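Hypothetical protein PA2201 (Pseudomonas aeruginosa, PDB 2FEF) is of unknown function but carries a C-terminal PoNi-type region, consistent with a role as an immunity protein against a PoNe-type toxin. Local coordinates at residues B[210-223]-B[263-275]. Residues are numbered along the deposited sequence; the frame is centred on the assembly and turned at random.
Sequences FFEEADGSDAQALA and LGVLYGWDDGVLR
F210, Y267 and W269 form an aromatic cluster where the ends of helices 208-213 and 258-267, each with the loop that follows, meet in the all-helical PoNi-type C-terminal region. The edge of F210 points at the face of Y267 in a T-shaped pair, centroids 5.3 Å apart and planes at 65°. With CG anti to the backbone N (chi1 168°), the F210 ring turns toward Y267.

The W269 indole is sandwiched: Y267 CB lies over the rim of one face, while A219 covers the other, its CB 3.7 Å from the centroid of the five-membered ring in a CH-pi contact almost along the normal. At the indole edge L222 CD1 sits 3.5 Å from W269 CH2 and also packs on L263 CD1. L274 CD2 rests against the turn, 3.5 Å from A219 O and 3.6 Å from A223 N. V273 CG1 faces A219, 4.0 Å from its CB, and V273 CG2 meets Q220 OE1.

Direct hydrogen bonds between the segments are absent. Each contains an Asx turn, D218 OD1 accepting from Q220 N and D270 OD1 from G272 N. R275 NE and NH2 hold D271 side-on in a salt bridge; NH2 also pairs with D286, and Y280 OH bonds to D271 OD2. One water spans the segments, accepting from A219 N at 3.0 Å and donating to D270 O at 2.7 Å.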
# COMPACT_ATOMS: atom_id res chain seq x y z
N PHE B 210 22.22 1.68 -37.54
CA PHE B 210 20.88 1.77 -38.12
C PHE B 210 20.49 3.23 -38.43
O PHE B 210 19.92 3.54 -39.49
CB PHE B 210 19.85 1.10 -37.20
CG PHE B 210 18.43 1.40 -37.56
CD1 PHE B 210 17.79 0.67 -38.55
CD2 PHE B 210 17.73 2.42 -36.93
CE1 PHE B 210 16.48 0.95 -38.89
CE2 PHE B 210 16.41 2.71 -37.28
CZ PHE B 210 15.79 1.96 -38.26
N PHE B 211 20.78 4.13 -37.49
CA PHE B 211 20.41 5.53 -37.66
C PHE B 211 21.20 6.24 -38.77
O PHE B 211 20.64 7.05 -39.52
CB PHE B 211 20.60 6.27 -36.34
CG PHE B 211 19.56 5.93 -35.29
CD1 PHE B 211 19.94 5.81 -33.95
CD2 PHE B 211 18.23 5.75 -35.63
CE1 PHE B 211 19.00 5.52 -32.96
CE2 PHE B 211 17.27 5.44 -34.66
CZ PHE B 211 17.66 5.32 -33.33
N GLU B 212 22.49 5.91 -38.86
CA GLU B 212 23.44 6.66 -39.69
C GLU B 212 23.71 6.02 -41.05
O GLU B 212 23.86 6.73 -42.06
CB GLU B 212 24.76 6.87 -38.94
CG GLU B 212 24.62 7.71 -37.66
CD GLU B 212 25.95 7.95 -36.95
OE1 GLU B 212 26.98 7.42 -37.40
OE2 GLU B 212 25.95 8.70 -35.95
N GLU B 213 23.79 4.69 -41.07
CA GLU B 213 24.17 3.94 -42.27
C GLU B 213 23.01 3.13 -42.87
O GLU B 213 23.15 2.59 -43.97
CB GLU B 213 25.36 3.01 -41.97
CG GLU B 213 26.59 3.67 -41.33
N ALA B 214 21.89 3.05 -42.14
CA ALA B 214 20.75 2.18 -42.49
C ALA B 214 19.72 2.79 -43.46
O ALA B 214 19.34 3.96 -43.32
N ASP B 215 19.28 1.98 -44.42
CA ASP B 215 18.35 2.42 -45.47
C ASP B 215 16.88 2.54 -45.02
O ASP B 215 16.10 3.29 -45.63
CB ASP B 215 18.45 1.48 -46.68
N GLY B 216 16.50 1.81 -43.97
CA GLY B 216 15.10 1.67 -43.56
C GLY B 216 14.32 0.71 -44.45
O GLY B 216 13.11 0.55 -44.28
N SER B 217 15.03 0.09 -45.38
CA SER B 217 14.46 -0.84 -46.36
C SER B 217 14.72 -2.27 -45.92
O SER B 217 14.28 -3.23 -46.57
CB SER B 217 15.12 -0.62 -47.72
OG SER B 217 16.52 -0.88 -47.66
N ASP B 218 15.50 -2.39 -44.84
CA ASP B 218 15.88 -3.69 -44.33
C ASP B 218 15.81 -3.70 -42.81
O ASP B 218 16.48 -2.91 -42.13
CB ASP B 218 17.27 -4.12 -44.83
CG ASP B 218 17.40 -5.63 -44.95
OD1 ASP B 218 16.69 -6.37 -44.20
OD2 ASP B 218 18.20 -6.10 -45.80
N ALA B 219 14.97 -4.58 -42.29
CA ALA B 219 14.87 -4.81 -40.85
C ALA B 219 16.14 -5.52 -40.35
O ALA B 219 16.43 -5.48 -39.17
CB ALA B 219 13.64 -5.65 -40.57
N GLN B 220 16.89 -6.15 -41.27
CA GLN B 220 18.13 -6.88 -40.92
C GLN B 220 19.13 -6.01 -40.14
O GLN B 220 19.95 -6.51 -39.36
CB GLN B 220 18.79 -7.48 -42.17
CG GLN B 220 20.13 -8.20 -41.87
CD GLN B 220 19.98 -9.38 -40.91
OE1 GLN B 220 18.98 -10.10 -40.92
NE2 GLN B 220 21.00 -9.58 -40.06
N ALA B 221 19.03 -4.69 -40.34
CA ALA B 221 19.86 -3.72 -39.68
C ALA B 221 19.72 -3.78 -38.15
O ALA B 221 20.63 -3.35 -37.43
CB ALA B 221 19.52 -2.30 -40.20
N LEU B 222 18.60 -4.32 -37.66
CA LEU B 222 18.31 -4.38 -36.23
C LEU B 222 18.37 -5.78 -35.65
O LEU B 222 18.22 -5.96 -34.43
CB LEU B 222 16.95 -3.73 -35.94
CG LEU B 222 16.96 -2.20 -36.13
CD1 LEU B 222 15.55 -1.58 -35.98
CD2 LEU B 222 17.94 -1.48 -35.17
N ALA B 223 18.59 -6.78 -36.51
CA ALA B 223 18.66 -8.15 -36.02
C ALA B 223 19.85 -8.41 -35.06
O ALA B 223 19.65 -8.99 -33.99
CB ALA B 223 18.59 -9.18 -37.18
N LEU B 263 9.96 0.99 -34.16
CA LEU B 263 10.62 1.37 -35.43
C LEU B 263 10.02 0.62 -36.63
O LEU B 263 9.92 1.18 -37.72
CB LEU B 263 12.16 1.18 -35.35
CG LEU B 263 12.89 2.17 -34.43
CD1 LEU B 263 14.32 1.69 -34.06
CD2 LEU B 263 12.92 3.58 -35.02
N GLY B 264 9.60 -0.63 -36.43
CA GLY B 264 8.92 -1.39 -37.47
C GLY B 264 7.60 -0.75 -37.94
O GLY B 264 7.30 -0.73 -39.14
N VAL B 265 6.83 -0.23 -37.01
CA VAL B 265 5.60 0.48 -37.36
C VAL B 265 5.94 1.75 -38.14
O VAL B 265 5.33 2.05 -39.17
CB VAL B 265 4.76 0.81 -36.10
CG1 VAL B 265 3.51 1.66 -36.48
CG2 VAL B 265 4.33 -0.50 -35.38
N LEU B 266 6.91 2.50 -37.62
CA LEU B 266 7.32 3.79 -38.20
C LEU B 266 7.92 3.67 -39.61
O LEU B 266 7.64 4.51 -40.48
CB LEU B 266 8.30 4.48 -37.26
CG LEU B 266 7.71 4.91 -35.91
CD1 LEU B 266 8.83 5.42 -34.99
CD2 LEU B 266 6.57 5.93 -36.08
N TYR B 267 8.73 2.63 -39.82
CA TYR B 267 9.40 2.42 -41.12
C TYR B 267 8.63 1.55 -42.10
O TYR B 267 8.87 1.66 -43.30
CB TYR B 267 10.79 1.83 -40.94
CG TYR B 267 11.84 2.84 -40.59
CD1 TYR B 267 11.96 3.32 -39.30
CD2 TYR B 267 12.71 3.33 -41.55
CE1 TYR B 267 12.93 4.25 -38.96
CE2 TYR B 267 13.69 4.27 -41.23
CZ TYR B 267 13.80 4.71 -39.93
OH TYR B 267 14.76 5.65 -39.59
N GLY B 268 7.72 0.71 -41.63
CA GLY B 268 6.85 -0.03 -42.55
C GLY B 268 7.49 -1.21 -43.26
O GLY B 268 6.89 -1.82 -44.16
N TRP B 269 8.70 -1.55 -42.85
CA TRP B 269 9.44 -2.60 -43.52
C TRP B 269 8.94 -4.02 -43.21
O TRP B 269 8.15 -4.22 -42.29
CB TRP B 269 10.92 -2.48 -43.14
CG TRP B 269 11.20 -2.57 -41.67
CD1 TRP B 269 10.50 -3.25 -40.70
CD2 TRP B 269 12.30 -1.98 -41.01
NE1 TRP B 269 11.10 -3.12 -39.49
CE2 TRP B 269 12.21 -2.33 -39.64
CE3 TRP B 269 13.36 -1.16 -41.44
CZ2 TRP B 269 13.14 -1.91 -38.71
CZ3 TRP B 269 14.28 -0.75 -40.52
CH2 TRP B 269 14.16 -1.12 -39.16
N ASP B 270 9.40 -4.98 -44.01
CA ASP B 270 9.15 -6.40 -43.76
C ASP B 270 10.00 -6.85 -42.59
O ASP B 270 11.22 -6.97 -42.72
CB ASP B 270 9.46 -7.23 -45.02
CG ASP B 270 9.11 -8.70 -44.87
OD1 ASP B 270 8.83 -9.16 -43.75
OD2 ASP B 270 9.12 -9.42 -45.89
N ASP B 271 9.36 -7.05 -41.44
CA ASP B 271 10.06 -7.27 -40.18
C ASP B 271 10.22 -8.75 -39.88
O ASP B 271 10.51 -9.13 -38.77
CB ASP B 271 9.36 -6.55 -39.02
CG ASP B 271 7.98 -7.10 -38.73
OD1 ASP B 271 7.56 -8.08 -39.44
OD2 ASP B 271 7.35 -6.62 -37.78
N GLY B 272 10.04 -9.61 -40.90
CA GLY B 272 10.05 -11.04 -40.66
C GLY B 272 11.28 -11.56 -39.91
O GLY B 272 11.16 -12.39 -39.00
N VAL B 273 12.46 -11.08 -40.27
CA VAL B 273 13.69 -11.51 -39.61
C VAL B 273 13.65 -11.23 -38.09
O VAL B 273 14.16 -12.01 -37.27
CB VAL B 273 14.96 -10.91 -40.28
CG1 VAL B 273 15.07 -9.40 -40.12
CG2 VAL B 273 16.22 -11.64 -39.82
N LEU B 274 12.96 -10.16 -37.71
CA LEU B 274 12.92 -9.77 -36.30
C LEU B 274 11.91 -10.57 -35.47
O LEU B 274 12.01 -10.63 -34.23
CB LEU B 274 12.66 -8.27 -36.19
CG LEU B 274 13.56 -7.37 -37.04
CD1 LEU B 274 13.11 -5.96 -36.81
CD2 LEU B 274 15.05 -7.56 -36.69
N ARG B 275 10.93 -11.18 -36.13
CA ARG B 275 9.88 -11.92 -35.41
C ARG B 275 10.39 -13.20 -34.76
O ARG B 275 9.72 -13.77 -33.88
CB ARG B 275 8.71 -12.22 -36.35
CG ARG B 275 8.07 -10.93 -36.76
CD ARG B 275 6.64 -11.06 -37.12
NE ARG B 275 6.14 -9.73 -37.40
CZ ARG B 275 4.88 -9.34 -37.25
NH1 ARG B 275 3.97 -10.19 -36.79
NH2 ARG B 275 4.56 -8.07 -37.52
O HOH W 1 13.04 -5.71 -44.22